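Local coordinates for hypothetical protein AF2198 (PDB 1OI0) that probably acts as a zinc metallopeptidase of the JAB1/MPN family, the group linked to removal of ubiquitin at the proteasome, at residues Ser2-Ile14 and Phe26-Leu40. Sequence-based numbering, arbitrary orientation.
Sequences SSMKISRGLLKTI and FIALLSGSKDVMDEL
Lys5 meets Asp35 twice, once through its backbone and once through its side chain. Its N-H donates to Asp35 O, a bent bond of 3.1 Å (136° at the hydrogen), while NZ forms a salt bridge to Asp35 OD2 at 2.7 Å, nearly along the C-O axis of that oxygen. The lysine side chain runs extended as far as CE and bends at its last torsion (chi4 58°), and the ammonium also donates to Ser3 O, in its carbonyl plane, and to Gly1 O, so three oxygens grip it. With an alanine here, the Asp35 carboxylate would probably lose its ammonium partner and the carbonyls of Gly1 and Ser3 this donor.

Beyond this the backbones pair in parallel. Met37 N donates to Lys5 O at 2.8 Å and almost straight, and Ser7 N closes the ladder on Met37 O at 3.0 Å. The other edge of strand 5-6 is taken by backbone bonds to Glu119 and Val121. Ser7 then caps the helix: its OG (chi1 69°) accepts from Leu10 N at 3.0 Å and also meets a water that bonds weakly to Asp38 O.

The remaining side-chain contacts are mostly apolar. Met4 crosses Met37 at about a right angle, with CG against CE, and Leu10 drives CD1 tightly onto Leu40 CG at 3.4 Å. Ile14 sets CD1 on Leu30 CD2 and CG2 obliquely by the ring of Phe26. Ser31 O accepts from both Asp38 N and Glu39 N, a classic beta bulge in the hairpin of strands 27-32 and 36-42. Strand 27-32 lies beside strand 64-72, which carries zinc ligands His70 and His72, and helix 8-21 packs on this mixed sheet, as in the JAB1/MPN domain.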
ATOM      1  N   SER A   2       8.365  11.453 -12.882  1.00 18.41           N
ATOM      2  CA  SER A   2       7.953  12.397 -11.853  1.00 19.04           C
ATOM      3  C   SER A   2       6.661  11.960 -11.181  1.00 21.72           C
ATOM      4  O   SER A   2       5.844  12.787 -10.784  1.00 22.83           O
ATOM      5  CB  SER A   2       7.795  13.808 -12.433  1.00 18.03           C
ATOM      6  OG  SER A   2       9.066  14.405 -12.632  1.00 16.42           O
ATOM      7  N   SER A   3       6.474  10.648 -11.074  1.00 20.45           N
ATOM      8  CA  SER A   3       5.296  10.108 -10.407  1.00 22.89           C
ATOM      9  C   SER A   3       5.808   9.674  -9.048  1.00 23.04           C
ATOM     10  O   SER A   3       7.016   9.743  -8.781  1.00 21.89           O
ATOM     11  CB  SER A   3       4.741   8.886 -11.144  1.00 20.98           C
ATOM     12  OG  SER A   3       5.529   7.731 -10.886  1.00 19.89           O
ATOM     13  N   MET A   4       4.906   9.239  -8.177  1.00 21.41           N
ATOM     14  CA  MET A   4       5.335   8.772  -6.871  1.00 23.34           C
ATOM     15  C   MET A   4       6.171   7.522  -7.115  1.00 21.36           C
ATOM     16  O   MET A   4       5.998   6.829  -8.126  1.00 20.55           O
ATOM     17  CB  MET A   4       4.128   8.445  -5.989  1.00 25.25           C
ATOM     18  CG  MET A   4       4.483   7.856  -4.629  1.00 27.43           C
ATOM     19  SD  MET A   4       5.683   8.825  -3.681  1.00 30.19           S
ATOM     20  CE  MET A   4       4.710  10.261  -3.305  1.00 35.28           C
ATOM     21  N   LYS A   5       7.085   7.251  -6.195  1.00 22.08           N
ATOM     22  CA  LYS A   5       7.961   6.099  -6.312  1.00 21.43           C
ATOM     23  C   LYS A   5       7.902   5.279  -5.039  1.00 22.82           C
ATOM     24  O   LYS A   5       7.488   5.773  -3.991  1.00 23.46           O
ATOM     25  CB  LYS A   5       9.396   6.567  -6.555  1.00 24.41           C
ATOM     26  CG  LYS A   5       9.553   7.428  -7.798  1.00 24.22           C
ATOM     27  CD  LYS A   5      10.914   8.103  -7.852  1.00 21.60           C
ATOM     28  CE  LYS A   5      11.054   8.937  -9.118  1.00 22.41           C
ATOM     29  NZ  LYS A   5       9.982   9.973  -9.216  1.00 21.90           N
ATOM     30  N   ILE A   6       8.309   4.021  -5.142  1.00 20.88           N
ATOM     31  CA  ILE A   6       8.333   3.131  -3.993  1.00 20.17           C
ATOM     32  C   ILE A   6       9.600   2.301  -4.097  1.00 20.82           C
ATOM     33  O   ILE A   6       9.972   1.861  -5.184  1.00 23.11           O
ATOM     34  CB  ILE A   6       7.091   2.202  -3.952  1.00 19.50           C
ATOM     35  CG1 ILE A   6       7.127   1.361  -2.673  1.00 20.74           C
ATOM     36  CG2 ILE A   6       7.042   1.312  -5.194  1.00 19.01           C
ATOM     37  CD1 ILE A   6       5.846   0.585  -2.413  1.00 20.13           C
ATOM     38  N   SER A   7      10.278   2.106  -2.973  1.00 22.34           N
ATOM     39  CA  SER A   7      11.503   1.327  -2.976  1.00 23.72           C
ATOM     40  C   SER A   7      11.164  -0.153  -3.064  1.00 24.87           C
ATOM     41  O   SER A   7      10.139  -0.598  -2.544  1.00 24.95           O
ATOM     42  CB  SER A   7      12.313   1.598  -1.707  1.00 23.77           C
ATOM     43  OG  SER A   7      11.667   1.070  -0.561  1.00 26.66           O
ATOM     44  N   ARG A   8      12.017  -0.914  -3.737  1.00 25.81           N
ATOM     45  CA  ARG A   8      11.794  -2.347  -3.867  1.00 27.45           C
ATOM     46  C   ARG A   8      11.847  -2.959  -2.473  1.00 25.73           C
ATOM     47  O   ARG A   8      11.184  -3.956  -2.193  1.00 27.59           O
ATOM     48  CB  ARG A   8      12.871  -2.979  -4.753  1.00 28.16           C
ATOM     49  CG  ARG A   8      12.797  -4.496  -4.833  1.00 32.97           C
ATOM     50  CD  ARG A   8      11.512  -4.963  -5.497  1.00 37.43           C
ATOM     51  NE  ARG A   8      11.417  -4.512  -6.883  1.00 40.48           N
ATOM     52  CZ  ARG A   8      10.399  -4.788  -7.692  1.00 40.96           C
ATOM     53  NH1 ARG A   8       9.379  -5.515  -7.257  1.00 41.69           N
ATOM     54  NH2 ARG A   8      10.396  -4.334  -8.938  1.00 42.74           N
ATOM     55  N   GLY A   9      12.639  -2.343  -1.601  1.00 26.04           N
ATOM     56  CA  GLY A   9      12.772  -2.830  -0.242  1.00 26.24           C
ATOM     57  C   GLY A   9      11.472  -2.735   0.529  1.00 25.22           C
ATOM     58  O   GLY A   9      11.148  -3.623   1.317  1.00 27.23           O
ATOM     59  N   LEU A  10      10.728  -1.656   0.309  1.00 24.63           N
ATOM     60  CA  LEU A  10       9.456  -1.473   1.000  1.00 20.78           C
ATOM     61  C   LEU A  10       8.413  -2.445   0.460  1.00 22.55           C
ATOM     62  O   LEU A  10       7.599  -2.968   1.222  1.00 20.30           O
ATOM     63  CB  LEU A  10       8.951  -0.037   0.841  1.00 22.32           C
ATOM     64  CG  LEU A  10       7.706   0.282   1.675  1.00 22.19           C
ATOM     65  CD1 LEU A  10       8.055   0.139   3.148  1.00 24.67           C
ATOM     66  CD2 LEU A  10       7.207   1.694   1.384  1.00 22.70           C
ATOM     67  N   LEU A  11       8.430  -2.682  -0.849  1.00 21.64           N
ATOM     68  CA  LEU A  11       7.483  -3.612  -1.458  1.00 23.74           C
ATOM     69  C   LEU A  11       7.697  -5.005  -0.882  1.00 25.16           C
ATOM     70  O   LEU A  11       6.737  -5.719  -0.574  1.00 23.07           O
ATOM     71  CB  LEU A  11       7.661  -3.656  -2.976  1.00 26.10           C
ATOM     72  CG  LEU A  11       6.961  -2.573  -3.799  1.00 26.68           C
ATOM     73  CD1 LEU A  11       7.296  -2.759  -5.271  1.00 27.83           C
ATOM     74  CD2 LEU A  11       5.455  -2.655  -3.584  1.00 28.40           C
ATOM     75  N   LYS A  12       8.962  -5.390  -0.735  1.00 24.16           N
ATOM     76  CA  LYS A  12       9.284  -6.697  -0.185  1.00 25.72           C
ATOM     77  C   LYS A  12       8.771  -6.771   1.248  1.00 24.51           C
ATOM     78  O   LYS A  12       8.168  -7.762   1.650  1.00 25.79           O
ATOM     79  CB  LYS A  12      10.796  -6.937  -0.209  1.00 28.75           C
ATOM     80  CG  LYS A  12      11.197  -8.305   0.317  1.00 35.20           C
ATOM     81  CD  LYS A  12      12.705  -8.501   0.302  1.00 41.47           C
ATOM     82  CE  LYS A  12      13.077  -9.880   0.831  1.00 44.15           C
ATOM     83  NZ  LYS A  12      14.552 -10.071   0.900  1.00 46.72           N
ATOM     84  N   THR A  13       9.009  -5.710   2.012  1.00 23.10           N
ATOM     85  CA  THR A  13       8.562  -5.648   3.398  1.00 25.03           C
ATOM     86  C   THR A  13       7.044  -5.779   3.465  1.00 22.48           C
ATOM     87  O   THR A  13       6.507  -6.531   4.281  1.00 21.50           O
ATOM     88  CB  THR A  13       8.980  -4.313   4.047  1.00 24.40           C
ATOM     89  OG1 THR A  13      10.410  -4.224   4.068  1.00 28.50           O
ATOM     90  CG2 THR A  13       8.448  -4.211   5.470  1.00 26.97           C
ATOM     91  N   ILE A  14       6.355  -5.049   2.596  1.00 22.54           N
ATOM     92  CA  ILE A  14       4.899  -5.082   2.563  1.00 20.63           C
ATOM     93  C   ILE A  14       4.364  -6.472   2.224  1.00 20.68           C
ATOM     94  O   ILE A  14       3.496  -7.000   2.923  1.00 19.25           O
ATOM     95  CB  ILE A  14       4.347  -4.060   1.541  1.00 20.43           C
ATOM     96  CG1 ILE A  14       4.572  -2.637   2.067  1.00 19.48           C
ATOM     97  CG2 ILE A  14       2.861  -4.307   1.296  1.00 22.64           C
ATOM     98  CD1 ILE A  14       4.329  -1.543   1.036  1.00 18.43           C
ATOM     99  N   PHE A  26      -3.505  -7.077   6.504  1.00 15.26           N
ATOM    100  CA  PHE A  26      -2.435  -6.237   7.007  1.00 15.47           C
ATOM    101  C   PHE A  26      -2.777  -4.830   6.539  1.00 14.94           C
ATOM    102  O   PHE A  26      -3.375  -4.649   5.476  1.00 14.77           O
ATOM    103  CB  PHE A  26      -1.105  -6.677   6.381  1.00 17.95           C
ATOM    104  CG  PHE A  26      -0.028  -5.622   6.407  1.00 18.43           C
ATOM    105  CD1 PHE A  26       0.701  -5.378   7.566  1.00 23.00           C
ATOM    106  CD2 PHE A  26       0.258  -4.878   5.265  1.00 21.83           C
ATOM    107  CE1 PHE A  26       1.701  -4.407   7.590  1.00 23.99           C
ATOM    108  CE2 PHE A  26       1.257  -3.903   5.276  1.00 22.45           C
ATOM    109  CZ  PHE A  26       1.979  -3.669   6.439  1.00 21.24           C
ATOM    110  N   ILE A  27      -2.441  -3.836   7.347  1.00 13.59           N
ATOM    111  CA  ILE A  27      -2.672  -2.459   6.943  1.00 14.72           C
ATOM    112  C   ILE A  27      -1.636  -1.582   7.624  1.00 14.40           C
ATOM    113  O   ILE A  27      -1.229  -1.840   8.756  1.00 15.63           O
ATOM    114  CB  ILE A  27      -4.103  -1.966   7.302  1.00 14.34           C
ATOM    115  CG1 ILE A  27      -4.346  -0.582   6.682  1.00 16.31           C
ATOM    116  CG2 ILE A  27      -4.279  -1.920   8.806  1.00 16.80           C
ATOM    117  CD1 ILE A  27      -5.807  -0.121   6.724  1.00 16.13           C
ATOM    118  N   ALA A  28      -1.197  -0.555   6.909  1.00 15.85           N
ATOM    119  CA  ALA A  28      -0.213   0.380   7.426  1.00 17.01           C
ATOM    120  C   ALA A  28      -0.276   1.659   6.607  1.00 17.79           C
ATOM    121  O   ALA A  28      -0.936   1.712   5.571  1.00 16.03           O
ATOM    122  CB  ALA A  28       1.183  -0.223   7.337  1.00 16.64           C
ATOM    123  N   LEU A  29       0.401   2.694   7.090  1.00 20.53           N
ATOM    124  CA  LEU A  29       0.445   3.957   6.374  1.00 21.20           C
ATOM    125  C   LEU A  29       1.765   4.007   5.623  1.00 21.69           C
ATOM    126  O   LEU A  29       2.806   3.634   6.158  1.00 21.98           O
ATOM    127  CB  LEU A  29       0.368   5.135   7.345  1.00 23.49           C
ATOM    128  CG  LEU A  29      -0.854   5.180   8.261  1.00 22.53           C
ATOM    129  CD1 LEU A  29      -0.777   6.424   9.146  1.00 25.53           C
ATOM    130  CD2 LEU A  29      -2.125   5.182   7.430  1.00 22.29           C
ATOM    131  N   LEU A  30       1.708   4.449   4.375  1.00 21.75           N
ATOM    132  CA  LEU A  30       2.899   4.565   3.547  1.00 21.03           C
ATOM    133  C   LEU A  30       3.580   5.885   3.902  1.00 25.17           C
ATOM    134  O   LEU A  30       2.929   6.927   3.963  1.00 24.59           O
ATOM    135  CB  LEU A  30       2.500   4.544   2.074  1.00 19.43           C
ATOM    136  CG  LEU A  30       1.857   3.241   1.580  1.00 20.72           C
ATOM    137  CD1 LEU A  30       1.241   3.446   0.206  1.00 18.02           C
ATOM    138  CD2 LEU A  30       2.913   2.145   1.545  1.00 20.07           C
ATOM    139  N   SER A  31       4.883   5.844   4.153  1.00 23.34           N
ATOM    140  CA  SER A  31       5.598   7.060   4.516  1.00 28.98           C
ATOM    141  C   SER A  31       6.988   7.155   3.904  1.00 28.63           C
ATOM    142  O   SER A  31       7.453   6.241   3.225  1.00 30.31           O
ATOM    143  CB  SER A  31       5.700   7.179   6.041  1.00 28.03           C
ATOM    144  OG  SER A  31       6.449   6.110   6.595  1.00 35.15           O
ATOM    145  N   GLY A  32       7.644   8.283   4.156  1.00 34.13           N
ATOM    146  CA  GLY A  32       8.976   8.517   3.634  1.00 36.75           C
ATOM    147  C   GLY A  32       9.153   9.990   3.330  1.00 39.19           C
ATOM    148  O   GLY A  32       8.271  10.796   3.627  1.00 39.34           O
ATOM    149  N   SER A  33      10.288  10.350   2.744  1.00 42.58           N
ATOM    150  CA  SER A  33      10.551  11.742   2.402  1.00 46.61           C
ATOM    151  C   SER A  33      10.645  11.924   0.895  1.00 47.52           C
ATOM    152  O   SER A  33      10.563  10.959   0.133  1.00 50.76           O
ATOM    153  CB  SER A  33      11.850  12.220   3.055  1.00 46.67           C
ATOM    154  OG  SER A  33      11.709  12.311   4.462  1.00 50.95           O
ATOM    155  N   LYS A  34      10.815  13.171   0.472  1.00 48.50           N
ATOM    156  CA  LYS A  34      10.930  13.496  -0.941  1.00 48.73           C
ATOM    157  C   LYS A  34       9.751  12.934  -1.736  1.00 46.65           C
ATOM    158  O   LYS A  34       8.598  13.285  -1.482  1.00 47.36           O
ATOM    159  CB  LYS A  34      12.249  12.950  -1.495  1.00 50.88           C
ATOM    160  CG  LYS A  34      12.599  13.446  -2.889  1.00 53.54           C
ATOM    161  CD  LYS A  34      13.911  12.846  -3.370  1.00 55.92           C
ATOM    162  CE  LYS A  34      14.276  13.355  -4.756  1.00 56.09           C
ATOM    163  NZ  LYS A  34      15.553  12.760  -5.240  1.00 56.32           N
ATOM    164  N   ASP A  35      10.041  12.058  -2.691  1.00 44.18           N
ATOM    165  CA  ASP A  35       9.000  11.472  -3.525  1.00 42.42           C
ATOM    166  C   ASP A  35       9.119   9.955  -3.583  1.00 38.46           C
ATOM    167  O   ASP A  35       8.764   9.335  -4.586  1.00 39.84           O
ATOM    168  CB  ASP A  35       9.089  12.045  -4.940  1.00 43.32           C
ATOM    169  CG  ASP A  35      10.347  11.606  -5.664  1.00 43.19           C
ATOM    170  OD1 ASP A  35      11.434  11.657  -5.049  1.00 41.80           O
ATOM    171  OD2 ASP A  35      10.249  11.217  -6.846  1.00 44.57           O
ATOM    172  N   VAL A  36       9.614   9.357  -2.506  1.00 34.96           N
ATOM    173  CA  VAL A  36       9.774   7.910  -2.461  1.00 29.97           C
ATOM    174  C   VAL A  36       9.173   7.279  -1.208  1.00 29.14           C
ATOM    175  O   VAL A  36       9.472   7.690  -0.085  1.00 27.14           O
ATOM    176  CB  VAL A  36      11.270   7.510  -2.534  1.00 29.56           C
ATOM    177  CG1 VAL A  36      11.410   5.996  -2.474  1.00 28.05           C
ATOM    178  CG2 VAL A  36      11.891   8.045  -3.814  1.00 31.49           C
ATOM    179  N   MET A  37       8.315   6.287  -1.414  1.00 27.00           N
ATOM    180  CA  MET A  37       7.704   5.564  -0.305  1.00 24.54           C
ATOM    181  C   MET A  37       8.765   4.552   0.108  1.00 23.14           C
ATOM    182  O   MET A  37       9.115   3.674  -0.677  1.00 22.42           O
ATOM    183  CB  MET A  37       6.455   4.798  -0.762  1.00 22.36           C
ATOM    184  CG  MET A  37       5.397   5.618  -1.481  1.00 25.14           C
ATOM    185  SD  MET A  37       4.087   4.568  -2.180  1.00 24.91           S
ATOM    186  CE  MET A  37       2.723   5.701  -2.204  1.00 29.05           C
ATOM    187  N   ASP A  38       9.285   4.668   1.325  1.00 25.34           N
ATOM    188  CA  ASP A  38      10.306   3.730   1.774  1.00 26.31           C
ATOM    189  C   ASP A  38      10.215   3.419   3.262  1.00 25.93           C
ATOM    190  O   ASP A  38      11.114   2.796   3.827  1.00 27.05           O
ATOM    191  CB  ASP A  38      11.699   4.274   1.453  1.00 30.13           C
ATOM    192  CG  ASP A  38      11.913   5.675   1.989  1.00 32.36           C
ATOM    193  OD1 ASP A  38      11.626   5.909   3.180  1.00 36.29           O
ATOM    194  OD2 ASP A  38      12.376   6.543   1.220  1.00 38.12           O
ATOM    195  N   GLU A  39       9.128   3.857   3.888  1.00 26.77           N
ATOM    196  CA  GLU A  39       8.914   3.629   5.312  1.00 28.58           C
ATOM    197  C   GLU A  39       7.455   3.272   5.565  1.00 28.18           C
ATOM    198  O   GLU A  39       6.584   3.584   4.758  1.00 26.61           O
ATOM    199  CB  GLU A  39       9.271   4.888   6.104  1.00 33.88           C
ATOM    200  CG  GLU A  39      10.747   5.241   6.098  1.00 38.54           C
ATOM    201  CD  GLU A  39      11.557   4.369   7.035  1.00 44.32           C
ATOM    202  OE1 GLU A  39      11.551   3.132   6.861  1.00 46.91           O
ATOM    203  OE2 GLU A  39      12.199   4.925   7.951  1.00 47.86           O
ATOM    204  N   LEU A  40       7.196   2.617   6.691  1.00 27.34           N
ATOM    205  CA  LEU A  40       5.837   2.237   7.041  1.00 28.16           C
ATOM    206  C   LEU A  40       5.486   2.640   8.460  1.00 27.99           C
ATOM    207  O   LEU A  40       6.304   2.520   9.373  1.00 32.08           O
ATOM    208  CB  LEU A  40       5.642   0.722   6.918  1.00 28.01           C
ATOM    209  CG  LEU A  40       5.647   0.069   5.536  1.00 27.71           C
ATOM    210  CD1 LEU A  40       5.441  -1.431   5.694  1.00 28.10           C
ATOM    211  CD2 LEU A  40       4.552   0.669   4.672  1.00 27.12           C
TER
HETATM  212  O   HOH W   1      13.174   1.342   1.545  1.00 44.29           O